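Local coordinates for protein probable oxidoreductase (Mycobacterium abscessus, PDB 4EYE) that probably catalyses an oxidation-reduction reaction as a member of the zinc-binding dehydrogenase and quinone oxidoreductase family, its substrate not being established, at residues 197-200 with 201-204; 301-304 with 305-309; 63-66 with 67-70; 322-325 with 326-330. All coordinates share one frame; numbering follows the deposited sequence.

The four contacts are local, each between side chains three to five residues apart along a helix or at its end. Contacts 3 and 4 touch, their centres 12 Å apart: Tyr-65 CB of helix 62-68 lies 3.9 Å from Phe-329 CE1 and 4.1 Å from Leu-326 CD1, both of helix 322-330. Contacts 1 and 2 have centres 19 Å apart and nearest atoms about 7 Å apart; both lean on helix 171-182, where Gln-178 meets Val-203 and Met-309. Contacts 2 and 3 lie on opposite sides of the chain's centre, 31 Å between centres. In contacts 1, 2 and 3 a glycine of positive phi (Gly-204, Gly-308, Gly-70) closes the helix; contact 4 is uninterrupted helix.

Contact 1. Residues 197-200 with 201-204; sequences TEFV and KSVG
Val-203 reaches back one turn to Phe-199, and its side chain can be followed outward atom by atom. Val-203 CB stands 3.6 Å from Val-200 O. From there Val-203 CG2 passes 3.3 Å from the Phe-199 O and comes to rest over one face of the Phe-199 ring, 3.7 Å from both CE2 and CZ. It sits above the plane but offset toward the rim, in a CH-pi contact whose line to the ring centroid leans 21° off the normal. The benzyl group meets it because Phe-199 CG is anti to the backbone N (chi1 172°), which swings the ring forward along the helix. A branched aliphatic residue suits this place: one methyl can serve the ring while the residue also touches Ile-177 and Gln-178 of helix 171-182.

Ser-202 makes the polar counterpart. Its OG donates to the Phe-199 O at 2.6 Å, well off the line of the C=O bond, while Val-203 N approaches the same oxygen at 3.0 Å in the carbonyl plane. Lys-201 N and Ser-202 N make the ordinary helical bonds to Thr-197 O and Glu-198 O, and Val-200, pointing inward, packs on strands 186-191 and 207-210. Gly-204, with phi 120°, ends the helix in a Schellman motif, its N bonded to the Lys-201 O at 3.0 Å and weakly to the Val-200 O. Two donors thus grip the Phe-199 carbonyl near the helix end, where serine is short enough for its OG to turn back onto the preceding turn, and the ring beside it is held on one face by a methyl.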
ATOM      1  N   THR A 197      10.958   8.372  13.576  1.00 28.72           N
ATOM      2  CA  THR A 197      12.149   8.920  12.939  1.00 29.18           C
ATOM      3  C   THR A 197      13.208   7.855  12.622  1.00 29.27           C
ATOM      4  O   THR A 197      13.715   7.815  11.506  1.00 29.20           O
ATOM      5  CB  THR A 197      12.780  10.056  13.806  1.00 30.00           C
ATOM      6  OG1 THR A 197      11.837  11.123  13.901  1.00 30.06           O
ATOM      7  CG2 THR A 197      14.055  10.588  13.159  1.00 29.76           C
ATOM      8  N   GLU A 198      13.532   6.991  13.590  1.00 29.69           N
ATOM      9  CA  GLU A 198      14.568   5.958  13.353  1.00 30.63           C
ATOM     10  C   GLU A 198      14.081   4.877  12.379  1.00 27.73           C
ATOM     11  O   GLU A 198      14.856   4.359  11.572  1.00 27.94           O
ATOM     12  CB  GLU A 198      15.017   5.298  14.660  1.00 33.00           C
ATOM     13  CG  GLU A 198      15.613   6.268  15.662  1.00 36.75           C
ATOM     14  CD  GLU A 198      16.794   7.028  15.120  1.00 40.54           C
ATOM     15  OE1 GLU A 198      16.964   8.183  15.562  1.00 48.61           O
ATOM     16  OE2 GLU A 198      17.550   6.491  14.260  1.00 44.39           O
ATOM     17  N   PHE A 199      12.811   4.537  12.477  1.00 26.16           N
ATOM     18  CA  PHE A 199      12.212   3.591  11.546  1.00 25.42           C
ATOM     19  C   PHE A 199      12.391   4.085  10.131  1.00 24.59           C
ATOM     20  O   PHE A 199      12.879   3.372   9.267  1.00 24.70           O
ATOM     21  CB  PHE A 199      10.737   3.396  11.830  1.00 24.99           C
ATOM     22  CG  PHE A 199      10.033   2.577  10.761  1.00 24.46           C
ATOM     23  CD1 PHE A 199      10.151   1.207  10.751  1.00 24.54           C
ATOM     24  CD2 PHE A 199       9.317   3.195   9.753  1.00 23.86           C
ATOM     25  CE1 PHE A 199       9.511   0.448   9.750  1.00 24.66           C
ATOM     26  CE2 PHE A 199       8.691   2.449   8.758  1.00 23.82           C
ATOM     27  CZ  PHE A 199       8.805   1.081   8.752  1.00 23.66           C
ATOM     28  N   VAL A 200      11.990   5.324   9.898  1.00 24.34           N
ATOM     29  CA  VAL A 200      12.076   5.925   8.572  1.00 24.47           C
ATOM     30  C   VAL A 200      13.498   5.990   8.067  1.00 25.34           C
ATOM     31  O   VAL A 200      13.771   5.647   6.896  1.00 24.19           O
ATOM     32  CB  VAL A 200      11.347   7.296   8.545  1.00 24.61           C
ATOM     33  CG1 VAL A 200      11.759   8.112   7.340  1.00 24.57           C
ATOM     34  CG2 VAL A 200       9.838   7.040   8.560  1.00 24.02           C
ATOM     35  N   LYS A 201      14.428   6.401   8.948  1.00 26.79           N
ATOM     36  CA  LYS A 201      15.842   6.337   8.593  1.00 28.46           C
ATOM     37  C   LYS A 201      16.232   4.906   8.185  1.00 27.81           C
ATOM     38  O   LYS A 201      16.890   4.711   7.179  1.00 28.03           O
ATOM     39  CB  LYS A 201      16.722   6.857   9.764  1.00 30.95           C
ATOM     40  CG  LYS A 201      18.136   7.175   9.350  1.00 33.32           C
ATOM     41  CD  LYS A 201      18.263   8.355   8.376  1.00 34.48           C
ATOM     42  CE  LYS A 201      19.708   8.497   7.873  1.00 36.83           C
ATOM     43  NZ  LYS A 201      19.779   9.444   6.708  1.00 37.60           N
ATOM     44  N   SER A 202      15.816   3.897   8.954  1.00 27.98           N
ATOM     45  CA  SER A 202      16.190   2.517   8.636  1.00 27.91           C
ATOM     46  C   SER A 202      15.617   2.046   7.281  1.00 27.33           C
ATOM     47  O   SER A 202      16.169   1.153   6.642  1.00 27.09           O
ATOM     48  CB  SER A 202      15.740   1.550   9.736  1.00 28.84           C
ATOM     49  OG  SER A 202      14.334   1.271   9.647  1.00 28.99           O
ATOM     50  N   VAL A 203      14.501   2.618   6.845  1.00 26.02           N
ATOM     51  CA  VAL A 203      13.911   2.209   5.565  1.00 25.58           C
ATOM     52  C   VAL A 203      14.728   2.768   4.378  1.00 25.78           C
ATOM     53  O   VAL A 203      14.603   2.297   3.230  1.00 25.69           O
ATOM     54  CB  VAL A 203      12.426   2.671   5.495  1.00 25.11           C
ATOM     55  CG1 VAL A 203      11.854   2.383   4.128  1.00 24.68           C
ATOM     56  CG2 VAL A 203      11.618   1.947   6.570  1.00 25.26           C
ATOM     57  N   GLY A 204      15.534   3.788   4.656  1.00 26.27           N
ATOM     58  CA  GLY A 204      16.483   4.335   3.673  1.00 26.48           C
ATOM     59  C   GLY A 204      16.325   5.787   3.278  1.00 26.26           C
ATOM     60  O   GLY A 204      16.931   6.213   2.314  1.00 28.08           O
TER

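Contact 2. Residues 301-304 with 305-309; sequences LEKL and VAEGM
Leu-301 starts the contact with two different links to the second segment: its O takes the Val-305 N at 2.9 Å, and its CD2 meets the Met-309 CE at 4.1 Å. As a branched, buried leucine it also fills against Tyr-144 and Tyr-148 of helix 143-154. Glu-302, whose side chain leads away, contributes its carbonyl, which accepts from Ala-306 N. Lys-303 follows on the outer surface. Its CG is anti to the backbone N (chi1 167°), and bends at chi3 and chi4 carry NZ to Glu-307 OE2, a salt bridge of 2.8 Å. The ammonium meets that oxygen on its syn side, 23° out of the carboxylate plane; opposite charges four residues apart suit neighbouring turns of a helix. The methylenes of the lysine pass close by, CG lying 3.5 Å from the same OE2.

Leu-304 is the pivot of the helix end. Its CB packs on Met-309 CE at 3.9 Å, and Ile-179 of helix 171-182 lies against the leucine side chain. The flexible methionine, bent at its thioether, can fold back to fill this place. Leu-304 O receives the Met-309 N at 3.0 Å, while Gly-308 N bonds to the Val-305 O at 3.0 Å. These two crossed bonds, the positive phi of Gly-308 and the apolar contact that straddles the turn together make a classic Schellman motif.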
ATOM      1  N   LEU A 301       8.838  -4.439  -9.767  1.00 16.22           N
ATOM      2  CA  LEU A 301       8.961  -4.754  -8.330  1.00 16.15           C
ATOM      3  C   LEU A 301       9.789  -6.022  -8.092  1.00 16.63           C
ATOM      4  O   LEU A 301      10.585  -6.068  -7.145  1.00 16.68           O
ATOM      5  CB  LEU A 301       7.596  -4.846  -7.648  1.00 15.68           C
ATOM      6  CG  LEU A 301       6.855  -3.521  -7.520  1.00 15.40           C
ATOM      7  CD1 LEU A 301       5.416  -3.832  -7.051  1.00 15.15           C
ATOM      8  CD2 LEU A 301       7.561  -2.475  -6.610  1.00 15.27           C
ATOM      9  N   GLU A 302       9.606  -7.016  -8.938  1.00 17.15           N
ATOM     10  CA  GLU A 302      10.412  -8.235  -8.881  1.00 18.06           C
ATOM     11  C   GLU A 302      11.935  -7.919  -9.020  1.00 18.53           C
ATOM     12  O   GLU A 302      12.736  -8.534  -8.365  1.00 18.83           O
ATOM     13  CB  GLU A 302      10.011  -9.228  -9.987  1.00 18.54           C
ATOM     14  CG  GLU A 302       8.655  -9.887  -9.763  1.00 18.75           C
ATOM     15  CD  GLU A 302       8.140 -10.693 -10.959  1.00 19.47           C
ATOM     16  OE1 GLU A 302       8.598 -10.532 -12.109  1.00 20.31           O
ATOM     17  OE2 GLU A 302       7.234 -11.517 -10.734  1.00 20.26           O
ATOM     18  N   LYS A 303      12.271  -6.948  -9.880  1.00 18.69           N
ATOM     19  CA  LYS A 303      13.631  -6.501 -10.074  1.00 19.28           C
ATOM     20  C   LYS A 303      14.163  -5.773  -8.838  1.00 18.65           C
ATOM     21  O   LYS A 303      15.273  -6.079  -8.361  1.00 18.87           O
ATOM     22  CB  LYS A 303      13.723  -5.600 -11.309  1.00 20.22           C
ATOM     23  CG  LYS A 303      15.034  -4.805 -11.470  1.00 21.51           C
ATOM     24  CD  LYS A 303      15.015  -3.947 -12.740  1.00 22.89           C
ATOM     25  CE  LYS A 303      15.722  -2.588 -12.579  1.00 24.03           C
ATOM     26  NZ  LYS A 303      17.195  -2.700 -12.701  1.00 25.90           N
ATOM     27  N   LEU A 304      13.367  -4.852  -8.296  1.00 17.86           N
ATOM     28  CA  LEU A 304      13.735  -4.164  -7.048  1.00 17.56           C
ATOM     29  C   LEU A 304      13.954  -5.139  -5.896  1.00 17.56           C
ATOM     30  O   LEU A 304      14.916  -4.975  -5.163  1.00 17.89           O
ATOM     31  CB  LEU A 304      12.737  -3.048  -6.688  1.00 17.13           C
ATOM     32  CG  LEU A 304      12.669  -1.905  -7.715  1.00 17.08           C
ATOM     33  CD1 LEU A 304      11.502  -0.949  -7.501  1.00 16.72           C
ATOM     34  CD2 LEU A 304      13.968  -1.120  -7.731  1.00 17.43           C
ATOM     35  N   VAL A 305      13.100  -6.154  -5.765  1.00 17.32           N
ATOM     36  CA  VAL A 305      13.247  -7.199  -4.747  1.00 17.37           C
ATOM     37  C   VAL A 305      14.508  -8.058  -4.986  1.00 18.02           C
ATOM     38  O   VAL A 305      15.257  -8.325  -4.044  1.00 18.19           O
ATOM     39  CB  VAL A 305      11.986  -8.107  -4.664  1.00 17.18           C
ATOM     40  CG1 VAL A 305      12.256  -9.347  -3.783  1.00 17.39           C
ATOM     41  CG2 VAL A 305      10.769  -7.306  -4.143  1.00 16.63           C
ATOM     42  N   ALA A 306      14.766  -8.442  -6.257  1.00 18.26           N
ATOM     43  CA  ALA A 306      16.007  -9.134  -6.605  1.00 18.89           C
ATOM     44  C   ALA A 306      17.219  -8.322  -6.187  1.00 19.27           C
ATOM     45  O   ALA A 306      18.189  -8.885  -5.715  1.00 19.91           O
ATOM     46  CB  ALA A 306      16.069  -9.444  -8.111  1.00 19.00           C
ATOM     47  N   GLU A 307      17.149  -7.004  -6.334  1.00 19.19           N
ATOM     48  CA  GLU A 307      18.254  -6.133  -6.027  1.00 19.65           C
ATOM     49  C   GLU A 307      18.397  -5.844  -4.530  1.00 19.58           C
ATOM     50  O   GLU A 307      19.428  -5.299  -4.090  1.00 20.20           O
ATOM     51  CB  GLU A 307      18.130  -4.822  -6.831  1.00 19.78           C
ATOM     52  CG  GLU A 307      18.294  -5.061  -8.316  1.00 20.22           C
ATOM     53  CD  GLU A 307      17.997  -3.815  -9.147  1.00 20.47           C
ATOM     54  OE1 GLU A 307      17.582  -2.778  -8.578  1.00 21.28           O
ATOM     55  OE2 GLU A 307      18.246  -3.857 -10.375  1.00 20.71           O
ATOM     56  N   GLY A 308      17.407  -6.268  -3.752  1.00 19.10           N
ATOM     57  CA  GLY A 308      17.516  -6.299  -2.278  1.00 19.08           C
ATOM     58  C   GLY A 308      16.361  -5.659  -1.524  1.00 18.41           C
ATOM     59  O   GLY A 308      16.355  -5.675  -0.301  1.00 18.72           O
ATOM     60  N   MET A 309      15.388  -5.081  -2.220  1.00 17.65           N
ATOM     61  CA  MET A 309      14.307  -4.410  -1.499  1.00 17.06           C
ATOM     62  C   MET A 309      13.485  -5.411  -0.675  1.00 16.79           C
ATOM     63  O   MET A 309      13.020  -6.422  -1.186  1.00 16.72           O
ATOM     64  CB  MET A 309      13.389  -3.637  -2.473  1.00 16.60           C
ATOM     65  CG  MET A 309      12.375  -2.732  -1.801  1.00 16.22           C
ATOM     66  SD  MET A 309      11.371  -1.824  -2.996  1.00 15.91           S
ATOM     67  CE  MET A 309      10.322  -3.113  -3.685  1.00 15.59           C
TER

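Contact 3. Residues 63-66 with 67-70; sequences PDYL and MTKG
Met-67 N and Thr-68 N bond back to Pro-63 O and Asp-64 O in regular helical fashion, whereas Lys-69 N turns to the Leu-66 O at 3.0 Å from above the carbonyl plane, and its link to the Tyr-65 O is weak. Proline suits the first turn, where a missing N-H costs the helix nothing. Thr-68 folds its hydroxyl back: with chi1 at 75°, OG1 reaches the Tyr-65 O at 2.7 Å, in the carbonyl plane and on a lone pair. Its CG2 meanwhile lies 3.2 Å from the Asp-64 O, so the residue straddles two carbonyls of the preceding turn.

Lys-69 runs up beside the Tyr-65 phenol. Lys-69 CD lies 3.7 Å from the Tyr-65 OH, CE 3.6 Å from CZ, and the bend at chi3 (-57°) brings NZ to within 3.2 Å of the OH in a weak hydrogen bond. The stronger partner of this ammonium is Glu-71, with which it forms a salt bridge, so NZ lies between phenol and carboxylate while the methylenes run along the ring. Asp-64 is engaged elsewhere, its OD2 accepting from Cys-61 N near the helix start. Met-67 CG rests on the Pro-63 O, and its side chain packs against Tyr-72 and Met-76. Gly-70, with phi 63° and its N on the Met-67 O at 3.1 Å, closes this short helix of the GroES-like domain in a Schellman motif.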
ATOM      1  N   PRO A  63      -7.848   1.666   3.011  1.00 21.64           N
ATOM      2  CA  PRO A  63      -9.214   1.383   2.510  1.00 21.63           C
ATOM      3  C   PRO A  63     -10.000   0.378   3.346  1.00 21.03           C
ATOM      4  O   PRO A  63     -11.201   0.575   3.579  1.00 20.54           O
ATOM      5  CB  PRO A  63      -8.971   0.851   1.101  1.00 21.96           C
ATOM      6  CG  PRO A  63      -7.718   1.565   0.661  1.00 22.34           C
ATOM      7  CD  PRO A  63      -6.858   1.636   1.919  1.00 22.05           C
ATOM      8  N   ASP A  64      -9.322  -0.646   3.868  1.00 20.52           N
ATOM      9  CA  ASP A  64      -9.980  -1.638   4.721  1.00 20.56           C
ATOM     10  C   ASP A  64     -10.627  -0.947   5.889  1.00 20.57           C
ATOM     11  O   ASP A  64     -11.805  -1.147   6.194  1.00 20.24           O
ATOM     12  CB  ASP A  64      -9.034  -2.703   5.316  1.00 20.47           C
ATOM     13  CG  ASP A  64      -8.245  -3.472   4.299  1.00 20.96           C
ATOM     14  OD1 ASP A  64      -8.717  -3.724   3.148  1.00 21.70           O
ATOM     15  OD2 ASP A  64      -7.141  -3.952   4.702  1.00 21.35           O
ATOM     16  N   TYR A  65      -9.829  -0.150   6.571  1.00 20.96           N
ATOM     17  CA  TYR A  65     -10.285   0.606   7.737  1.00 21.64           C
ATOM     18  C   TYR A  65     -11.472   1.548   7.405  1.00 21.83           C
ATOM     19  O   TYR A  65     -12.494   1.588   8.108  1.00 21.75           O
ATOM     20  CB  TYR A  65      -9.091   1.400   8.277  1.00 22.64           C
ATOM     21  CG  TYR A  65      -9.470   2.437   9.309  1.00 24.00           C
ATOM     22  CD1 TYR A  65     -10.125   2.065  10.468  1.00 24.78           C
ATOM     23  CD2 TYR A  65      -9.174   3.778   9.126  1.00 25.18           C
ATOM     24  CE1 TYR A  65     -10.483   2.996  11.416  1.00 25.82           C
ATOM     25  CE2 TYR A  65      -9.551   4.729  10.073  1.00 26.55           C
ATOM     26  CZ  TYR A  65     -10.223   4.314  11.215  1.00 26.77           C
ATOM     27  OH  TYR A  65     -10.598   5.214  12.185  1.00 29.69           O
ATOM     28  N   LEU A  66     -11.329   2.293   6.316  1.00 21.82           N
ATOM     29  CA  LEU A  66     -12.397   3.184   5.852  1.00 22.36           C
ATOM     30  C   LEU A  66     -13.679   2.395   5.605  1.00 22.72           C
ATOM     31  O   LEU A  66     -14.768   2.879   5.936  1.00 22.74           O
ATOM     32  CB  LEU A  66     -11.964   3.959   4.567  1.00 22.32           C
ATOM     33  CG  LEU A  66     -10.784   4.966   4.703  1.00 22.81           C
ATOM     34  CD1 LEU A  66     -10.501   5.827   3.444  1.00 23.43           C
ATOM     35  CD2 LEU A  66     -11.040   5.927   5.881  1.00 23.08           C
ATOM     36  N   MET A  67     -13.549   1.191   5.031  1.00 22.64           N
ATOM     37  CA  MET A  67     -14.702   0.366   4.731  1.00 23.70           C
ATOM     38  C   MET A  67     -15.419  -0.046   6.008  1.00 23.29           C
ATOM     39  O   MET A  67     -16.626  -0.065   6.051  1.00 22.66           O
ATOM     40  CB  MET A  67     -14.317  -0.862   3.908  1.00 24.46           C
ATOM     41  CG  MET A  67     -14.037  -0.491   2.483  1.00 26.42           C
ATOM     42  SD  MET A  67     -13.617  -1.903   1.432  1.00 29.56           S
ATOM     43  CE  MET A  67     -15.230  -2.474   1.024  1.00 29.49           C
ATOM     44  N   THR A  68     -14.656  -0.333   7.063  1.00 22.83           N
ATOM     45  CA  THR A  68     -15.277  -0.673   8.338  1.00 22.89           C
ATOM     46  C   THR A  68     -16.113   0.474   8.946  1.00 24.07           C
ATOM     47  O   THR A  68     -16.993   0.218   9.771  1.00 23.32           O
ATOM     48  CB  THR A  68     -14.286  -1.170   9.359  1.00 22.47           C
ATOM     49  OG1 THR A  68     -13.517  -0.089   9.895  1.00 21.91           O
ATOM     50  CG2 THR A  68     -13.391  -2.250   8.725  1.00 21.64           C
ATOM     51  N   LYS A  69     -15.842   1.708   8.513  1.00 25.05           N
ATOM     52  CA  LYS A  69     -16.627   2.875   8.957  1.00 27.31           C
ATOM     53  C   LYS A  69     -17.661   3.363   7.959  1.00 27.53           C
ATOM     54  O   LYS A  69     -18.263   4.375   8.190  1.00 28.08           O
ATOM     55  CB  LYS A  69     -15.700   4.059   9.275  1.00 28.24           C
ATOM     56  CG  LYS A  69     -14.723   3.774  10.392  1.00 29.20           C
ATOM     57  CD  LYS A  69     -14.002   4.998  10.878  1.00 30.36           C
ATOM     58  CE  LYS A  69     -13.261   5.700   9.747  1.00 32.17           C
ATOM     59  NZ  LYS A  69     -12.443   6.867  10.232  1.00 33.40           N
ATOM     60  N   GLY A  70     -17.808   2.677   6.833  1.00 28.40           N
ATOM     61  CA  GLY A  70     -18.632   3.136   5.731  1.00 29.78           C
ATOM     62  C   GLY A  70     -18.161   4.446   5.102  1.00 31.70           C
ATOM     63  O   GLY A  70     -18.990   5.225   4.615  1.00 31.64           O
TER

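Contact 4. Residues 322-325 with 326-330; sequences GRQA and LQDFA
The flat groups of Gln-324 and Asp-328 meet one turn apart, their amide and carboxylate planes 48° from each other. One face of the Asp-328 carboxylate carries the Gln-324 carbonyl oxygen, O standing 3.3 Å from CG almost directly above it. On that same side the Gln-324 amide approaches OD1. This amide is probably flipped, so whether its oxygen or its nitrogen faces OD1 stays open. Chi1 of Asp-328 (-71°) places CG beside its own backbone N, so the acid leans back over the preceding turn, while the bend of Gln-324 at chi2 brings its amide forward. Two polar residues on the outward side suit the solvent-facing surface of a helix. The Phe-329 ring leads away from residues 322-325; of this side chain, CB is what comes near them, 3.6 Å from Ala-325 O.

Beneath these side chains the backbone is regular: the N atoms of Leu-326, Gln-327, Asp-328 and Phe-329 bond to the O atoms of Gly-322, Arg-323, Gln-324 and Ala-325 at 2.9 to 3.0 Å. Leu-326 CD2 sits 3.5 Å from the Gly-322 O, and the buried glycine suits this place because it brings no side chain beside the leucine methyl. Of the other polar ends, Arg-323 NH2 bonds to the Leu-36 O, and Gln-327 NE2 to the Asp-331 OD1. As the crossover between parallel strands 313-318 and 337-341, the helix lays small Ala-325 on Met-338 and Leu-340 of the latter strand, while Phe-329 covers Phe-62 of helix 62-68 and, like Leu-326, Val-60 just before it.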
ATOM      1  N   GLY A 322      -8.022  -9.599  14.843  1.00 20.92           N
ATOM      2  CA  GLY A 322      -8.201  -8.562  13.815  1.00 20.80           C
ATOM      3  C   GLY A 322      -8.851  -7.273  14.313  1.00 21.17           C
ATOM      4  O   GLY A 322      -8.511  -6.179  13.847  1.00 20.81           O
ATOM      5  N   ARG A 323      -9.797  -7.368  15.234  1.00 21.71           N
ATOM      6  CA  ARG A 323     -10.376  -6.134  15.769  1.00 22.77           C
ATOM      7  C   ARG A 323      -9.317  -5.253  16.410  1.00 22.42           C
ATOM      8  O   ARG A 323      -9.176  -4.068  16.042  1.00 21.78           O
ATOM      9  CB  ARG A 323     -11.486  -6.378  16.787  1.00 24.51           C
ATOM     10  CG  ARG A 323     -11.825  -5.121  17.569  1.00 26.09           C
ATOM     11  CD  ARG A 323     -12.764  -5.399  18.742  1.00 28.57           C
ATOM     12  NE  ARG A 323     -13.947  -6.070  18.260  1.00 30.62           N
ATOM     13  CZ  ARG A 323     -15.086  -6.188  18.941  1.00 32.87           C
ATOM     14  NH1 ARG A 323     -15.204  -5.641  20.158  1.00 33.78           N
ATOM     15  NH2 ARG A 323     -16.115  -6.828  18.368  1.00 32.69           N
ATOM     16  N   GLN A 324      -8.568  -5.808  17.340  1.00 22.36           N
ATOM     17  CA  GLN A 324      -7.481  -5.031  17.954  1.00 22.86           C
ATOM     18  C   GLN A 324      -6.426  -4.558  16.927  1.00 21.75           C
ATOM     19  O   GLN A 324      -5.889  -3.474  17.056  1.00 21.52           O
ATOM     20  CB  GLN A 324      -6.773  -5.847  19.041  1.00 24.28           C
ATOM     21  CG  GLN A 324      -5.745  -5.037  19.845  1.00 25.45           C
ATOM     22  CD  GLN A 324      -6.407  -3.886  20.595  1.00 26.84           C
ATOM     23  OE1 GLN A 324      -6.054  -2.717  20.403  1.00 28.58           O
ATOM     24  NE2 GLN A 324      -7.434  -4.202  21.391  1.00 28.47           N
ATOM     25  N   ALA A 325      -6.126  -5.397  15.921  1.00 20.89           N
ATOM     26  CA  ALA A 325      -5.162  -5.046  14.893  1.00 20.07           C
ATOM     27  C   ALA A 325      -5.651  -3.765  14.193  1.00 19.80           C
ATOM     28  O   ALA A 325      -4.890  -2.779  14.004  1.00 19.39           O
ATOM     29  CB  ALA A 325      -5.007  -6.201  13.886  1.00 19.63           C
ATOM     30  N   LEU A 326      -6.920  -3.779  13.799  1.00 19.66           N
ATOM     31  CA  LEU A 326      -7.478  -2.650  13.064  1.00 19.92           C
ATOM     32  C   LEU A 326      -7.581  -1.385  13.938  1.00 20.72           C
ATOM     33  O   LEU A 326      -7.420  -0.270  13.459  1.00 20.78           O
ATOM     34  CB  LEU A 326      -8.825  -3.022  12.406  1.00 19.65           C
ATOM     35  CG  LEU A 326      -8.750  -3.481  10.949  1.00 19.26           C
ATOM     36  CD1 LEU A 326      -8.394  -2.243  10.060  1.00 18.91           C
ATOM     37  CD2 LEU A 326      -7.730  -4.600  10.783  1.00 18.85           C
ATOM     38  N   GLN A 327      -7.872  -1.561  15.209  1.00 21.92           N
ATOM     39  CA  GLN A 327      -7.905  -0.421  16.151  1.00 23.14           C
ATOM     40  C   GLN A 327      -6.509   0.215  16.273  1.00 23.22           C
ATOM     41  O   GLN A 327      -6.365   1.432  16.235  1.00 23.25           O
ATOM     42  CB  GLN A 327      -8.360  -0.888  17.541  1.00 24.33           C
ATOM     43  CG  GLN A 327      -8.768   0.261  18.490  1.00 25.59           C
ATOM     44  CD  GLN A 327      -9.899   1.075  17.913  1.00 26.45           C
ATOM     45  OE1 GLN A 327     -11.003   0.580  17.711  1.00 28.76           O
ATOM     46  NE2 GLN A 327      -9.625   2.320  17.620  1.00 27.96           N
ATOM     47  N   ASP A 328      -5.485  -0.620  16.396  1.00 23.17           N
ATOM     48  CA  ASP A 328      -4.104  -0.102  16.447  1.00 23.69           C
ATOM     49  C   ASP A 328      -3.759   0.665  15.184  1.00 22.91           C
ATOM     50  O   ASP A 328      -3.171   1.748  15.236  1.00 22.73           O
ATOM     51  CB  ASP A 328      -3.139  -1.248  16.647  1.00 24.30           C
ATOM     52  CG  ASP A 328      -3.221  -1.837  18.052  1.00 25.37           C
ATOM     53  OD1 ASP A 328      -3.872  -1.230  18.926  1.00 26.44           O
ATOM     54  OD2 ASP A 328      -2.600  -2.897  18.270  1.00 26.85           O
ATOM     55  N   PHE A 329      -4.171   0.124  14.055  1.00 22.31           N
ATOM     56  CA  PHE A 329      -3.967   0.793  12.783  1.00 22.39           C
ATOM     57  C   PHE A 329      -4.643   2.174  12.750  1.00 23.06           C
ATOM     58  O   PHE A 329      -4.048   3.159  12.335  1.00 23.37           O
ATOM     59  CB  PHE A 329      -4.491  -0.085  11.629  1.00 21.56           C
ATOM     60  CG  PHE A 329      -4.375   0.578  10.295  1.00 21.07           C
ATOM     61  CD1 PHE A 329      -5.416   1.363   9.794  1.00 21.46           C
ATOM     62  CD2 PHE A 329      -3.218   0.463   9.561  1.00 20.66           C
ATOM     63  CE1 PHE A 329      -5.280   2.006   8.572  1.00 21.27           C
ATOM     64  CE2 PHE A 329      -3.074   1.090   8.339  1.00 20.68           C
ATOM     65  CZ  PHE A 329      -4.097   1.856   7.839  1.00 20.96           C
ATOM     66  N   ALA A 330      -5.894   2.213  13.166  1.00 24.37           N
ATOM     67  CA  ALA A 330      -6.675   3.458  13.258  1.00 25.78           C
ATOM     68  C   ALA A 330      -6.080   4.465  14.269  1.00 26.55           C
ATOM     69  O   ALA A 330      -6.095   5.654  14.019  1.00 26.64           O
ATOM     70  CB  ALA A 330      -8.117   3.136  13.637  1.00 26.18           C
TER